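Local coordinates for protein probable M18 family aminopeptidase 1 (Thermotoga maritima, PDB 2GLF) that probably acts as a metal-dependent aminopeptidase, removing residues from the N termini of peptides, with manganese ions bound in this crystal, at residues L86-H92 against T320-D326; V351-K355 against I415-P419. All blocks are in the same frame, centred on the assembly; numbering follows the deposited sequence.

Contact 1. Residues L86-H92 against T320-D326; sequences LNLVVAH and TSVISGD. With MN (manganese (II) ion), chain E.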
# COMPACT_ATOMS: atom_id res chain seq x y z
N LEU A 86 20.36 -56.26 -10.96
CA LEU A 86 20.25 -55.92 -12.38
C LEU A 86 20.48 -54.44 -12.61
O LEU A 86 20.48 -53.65 -11.67
CB LEU A 86 18.90 -56.36 -12.96
CG LEU A 86 17.54 -56.08 -12.31
CD1 LEU A 86 16.45 -56.75 -13.14
CD2 LEU A 86 17.50 -56.62 -10.88
N ASN A 87 20.72 -54.09 -13.87
CA ASN A 87 20.94 -52.70 -14.25
C ASN A 87 19.66 -52.17 -14.88
O ASN A 87 19.36 -52.44 -16.04
CB ASN A 87 22.10 -52.59 -15.23
CG ASN A 87 23.45 -52.61 -14.54
OD1 ASN A 87 23.54 -52.81 -13.33
ND2 ASN A 87 24.51 -52.38 -15.32
N LEU A 88 18.90 -51.41 -14.09
CA LEU A 88 17.65 -50.85 -14.57
C LEU A 88 17.74 -49.36 -14.80
O LEU A 88 18.37 -48.63 -14.04
CB LEU A 88 16.54 -51.07 -13.55
CG LEU A 88 16.14 -52.48 -13.17
CD1 LEU A 88 15.07 -52.39 -12.09
CD2 LEU A 88 15.62 -53.22 -14.40
N VAL A 89 17.11 -48.91 -15.88
CA VAL A 89 17.04 -47.50 -16.18
C VAL A 89 15.53 -47.30 -16.18
O VAL A 89 14.80 -48.06 -16.82
CB VAL A 89 17.67 -47.18 -17.55
CG1 VAL A 89 17.08 -48.08 -18.60
CG2 VAL A 89 17.45 -45.73 -17.91
N VAL A 90 15.04 -46.32 -15.42
CA VAL A 90 13.60 -46.09 -15.34
C VAL A 90 13.19 -44.70 -15.77
O VAL A 90 13.93 -43.73 -15.59
CB VAL A 90 13.08 -46.31 -13.91
CG1 VAL A 90 13.38 -47.73 -13.49
CG2 VAL A 90 13.74 -45.32 -12.96
N ALA A 91 11.99 -44.60 -16.35
CA ALA A 91 11.45 -43.33 -16.81
C ALA A 91 9.93 -43.31 -16.70
O ALA A 91 9.31 -44.32 -16.34
CB ALA A 91 11.88 -43.07 -18.24
N HIS A 92 9.32 -42.17 -17.00
CA HIS A 92 7.87 -42.05 -16.95
C HIS A 92 7.35 -41.67 -18.33
O HIS A 92 8.01 -40.97 -19.09
CB HIS A 92 7.44 -41.02 -15.88
CG HIS A 92 7.77 -39.60 -16.21
ND1 HIS A 92 6.89 -38.77 -16.88
CD2 HIS A 92 8.83 -38.82 -15.87
CE1 HIS A 92 7.40 -37.55 -16.94
NE2 HIS A 92 8.57 -37.56 -16.34
N THR A 320 21.92 -54.17 -7.85
CA THR A 320 21.02 -53.50 -8.80
C THR A 320 21.24 -52.00 -8.80
O THR A 320 20.91 -51.30 -7.85
CB THR A 320 19.51 -53.74 -8.48
OG1 THR A 320 19.19 -55.13 -8.63
CG2 THR A 320 18.63 -52.90 -9.41
N SER A 321 21.82 -51.51 -9.88
CA SER A 321 22.08 -50.10 -10.03
C SER A 321 20.90 -49.53 -10.80
O SER A 321 20.48 -50.09 -11.82
CB SER A 321 23.37 -49.90 -10.81
OG SER A 321 24.41 -50.69 -10.26
N VAL A 322 20.33 -48.44 -10.30
CA VAL A 322 19.20 -47.82 -10.96
C VAL A 322 19.57 -46.46 -11.52
O VAL A 322 20.15 -45.62 -10.83
CB VAL A 322 17.98 -47.66 -10.00
CG1 VAL A 322 16.85 -46.94 -10.70
CG2 VAL A 322 17.51 -49.02 -9.52
N ILE A 323 19.26 -46.26 -12.79
CA ILE A 323 19.51 -44.99 -13.45
C ILE A 323 18.14 -44.37 -13.63
O ILE A 323 17.28 -44.92 -14.32
CB ILE A 323 20.13 -45.17 -14.85
CG1 ILE A 323 21.43 -45.97 -14.77
CG2 ILE A 323 20.35 -43.79 -15.50
CD1 ILE A 323 22.52 -45.26 -14.04
N SER A 324 17.92 -43.24 -12.96
CA SER A 324 16.66 -42.51 -13.05
C SER A 324 16.72 -41.68 -14.34
O SER A 324 17.36 -40.64 -14.38
CB SER A 324 16.52 -41.59 -11.84
OG SER A 324 15.31 -40.86 -11.89
N GLY A 325 16.06 -42.16 -15.39
CA GLY A 325 16.08 -41.45 -16.65
C GLY A 325 15.04 -40.35 -16.81
O GLY A 325 13.89 -40.63 -17.17
N ASP A 326 15.44 -39.11 -16.53
CA ASP A 326 14.54 -37.97 -16.67
C ASP A 326 15.35 -36.77 -17.16
O ASP A 326 16.57 -36.72 -17.02
CB ASP A 326 13.86 -37.66 -15.33
CG ASP A 326 12.53 -36.95 -15.51
OD1 ASP A 326 11.77 -36.85 -14.53
OD2 ASP A 326 12.23 -36.49 -16.63
MN MN E . 10.07 -35.65 -16.01
O HOH W 1 11.61 -33.88 -16.22
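H92 and D326 belong to the dinuclear metal site and reach one manganese ion from two neighbouring segments, 86-92 and 320-326. H92 NE2 lies 2.5 Å from the manganese. D326 binds with both carboxylate oxygens, OD2 at 2.4 Å from the metal. A water and D249 also coordinate, and D249 is a ligand of the second manganese too. The H92 ring and the D326 carboxylate are turned 77° apart, with D326 OD1 at the ring edge. The H92 CG sits between backbone N and carbonyl carbon (chi1 70°), which swings the imidazole onto the metal.

Behind the site the strands run parallel in the central mixed sheet of the catalytic domain. Backbone bonds alternate, among them I323 N to L88 O at 2.8 Å. V89 CG2 packs 4.1 Å from I323 CB on the face covered by helix 433-449. On the other face V90 CG2 meets V322 CG1 at 4.2 Å. At the far end L86 N donates to T320 OG1 at 2.8 Å, and that hydroxyl also bonds V316 O. With a valine at T320, L86 N would probably lose this acceptor and V316 O its hydroxyl partner.

Contact 2. Residues V351-K355 against I415-P419; sequences VALVK and IDMGP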
# COMPACT_ATOMS: atom_id res chain seq x y z
N VAL A 351 25.17 -36.07 -22.03
CA VAL A 351 24.10 -36.48 -21.13
C VAL A 351 24.33 -35.73 -19.83
O VAL A 351 25.48 -35.48 -19.44
CB VAL A 351 24.18 -37.99 -20.81
CG1 VAL A 351 22.84 -38.47 -20.31
CG2 VAL A 351 24.60 -38.75 -22.04
N ALA A 352 23.24 -35.36 -19.17
CA ALA A 352 23.35 -34.64 -17.92
C ALA A 352 23.28 -35.60 -16.76
O ALA A 352 22.40 -36.46 -16.70
CB ALA A 352 22.24 -33.61 -17.80
N LEU A 353 24.22 -35.46 -15.83
CA LEU A 353 24.28 -36.28 -14.64
C LEU A 353 23.82 -35.37 -13.50
O LEU A 353 24.50 -34.39 -13.18
CB LEU A 353 25.71 -36.79 -14.42
CG LEU A 353 26.03 -37.72 -13.25
CD1 LEU A 353 27.29 -38.50 -13.55
CD2 LEU A 353 26.19 -36.93 -11.96
N VAL A 354 22.66 -35.67 -12.93
CA VAL A 354 22.08 -34.88 -11.85
C VAL A 354 22.23 -35.60 -10.52
O VAL A 354 21.56 -36.62 -10.29
CB VAL A 354 20.58 -34.62 -12.09
CG1 VAL A 354 20.10 -33.54 -11.17
CG2 VAL A 354 20.32 -34.27 -13.54
N LYS A 355 23.08 -35.09 -9.65
CA LYS A 355 23.29 -35.71 -8.35
C LYS A 355 22.11 -35.53 -7.40
O LYS A 355 21.84 -36.39 -6.57
CB LYS A 355 24.57 -35.18 -7.71
CG LYS A 355 24.93 -35.87 -6.42
CD LYS A 355 26.38 -35.62 -6.06
CE LYS A 355 26.72 -36.23 -4.71
NZ LYS A 355 25.94 -35.59 -3.61
N ILE A 415 20.61 -42.72 -9.43
CA ILE A 415 21.25 -41.51 -9.95
C ILE A 415 20.44 -40.97 -11.12
O ILE A 415 20.16 -41.69 -12.08
CB ILE A 415 22.69 -41.80 -10.45
CG1 ILE A 415 23.35 -40.52 -10.97
CG2 ILE A 415 22.66 -42.83 -11.56
CD1 ILE A 415 23.57 -39.48 -9.91
N ASP A 416 20.04 -39.70 -11.04
CA ASP A 416 19.27 -39.07 -12.11
C ASP A 416 20.19 -38.82 -13.30
O ASP A 416 21.31 -38.34 -13.14
CB ASP A 416 18.67 -37.75 -11.63
CG ASP A 416 17.77 -37.93 -10.42
OD1 ASP A 416 18.26 -37.80 -9.28
OD2 ASP A 416 16.57 -38.21 -10.62
N MSE A 417 19.71 -39.12 -14.50
CA MSE A 417 20.51 -38.93 -15.70
C MSE A 417 19.62 -38.80 -16.93
O MSE A 417 18.62 -39.51 -17.07
CB MSE A 417 21.46 -40.11 -15.85
CG MSE A 417 22.63 -39.86 -16.76
SE MSE A 417 23.98 -41.22 -16.51
CE MSE A 417 24.84 -40.47 -14.95
N GLY A 418 19.98 -37.88 -17.81
CA GLY A 418 19.20 -37.66 -19.01
C GLY A 418 19.62 -36.39 -19.73
O GLY A 418 20.53 -35.70 -19.29
N PRO A 419 18.97 -36.06 -20.86
CA PRO A 419 19.31 -34.85 -21.61
C PRO A 419 18.69 -33.56 -21.05
O PRO A 419 17.78 -33.60 -20.21
CB PRO A 419 18.80 -35.19 -23.02
CG PRO A 419 17.56 -35.95 -22.72
CD PRO A 419 17.97 -36.87 -21.58
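A352 and G418 form an antiparallel hydrogen-bonded pair. A352 N donates to G418 O at 2.7 Å, and G418 N returns a bond to A352 O at 3.0 Å. The next such pair is V354 with D416. V354 N reaches D416 O at 3.0 Å from above the carbonyl plane, 40° out of it. On this face D416 CB lies against V354 CB at 3.7 Å. The D416 carboxylate turns to other partners: OD2 takes hydrogen bonds from T402 and S324 hydroxyls.

L353 and M417, a selenomethionine, make the non-hydrogen-bonded pair between these two, with side chains on the other face. The M417 chain bends at its last torsion (chi3 -82°). This lays CE beside the L353 branch, 3.4 Å from L353 CG. V351 CG1 meets the M417 chain lower down, 3.8 Å from M417 CG. I415 CD1 comes across L353 at about a right angle, 4.2 Å from L353 CD2. Helices 433-449 and 370-382 pack on M417.

The chemistry is uneven across the sheet: one face is apolar, while the other buries a carboxylate that two hydroxyls hold in place and would probably stabilise if charged.

Overall arrangement
Of the four segments, 86-92 comes first along the chain, after two helices and the first strands of the mixed sheet. The chain then runs through the antiparallel six-stranded sheet and helix 248-263 before 320-326 returns to pair with it in contact 1, closing a loop of 227 residues. Strand 351-354 follows. After helix 370-382 and strand 387-389, segment 415-419 comes back to close contact 2, with 59 residues between. The two loops are in series; they neither nest nor cross. The contacts still join side by side in one mixed sheet. Strand 321-329 lies beside 414-421: S324 probably bonds I415 and M417 through its backbone, and I323 packs on both. Helix 433-449 covers side chains of both contacts.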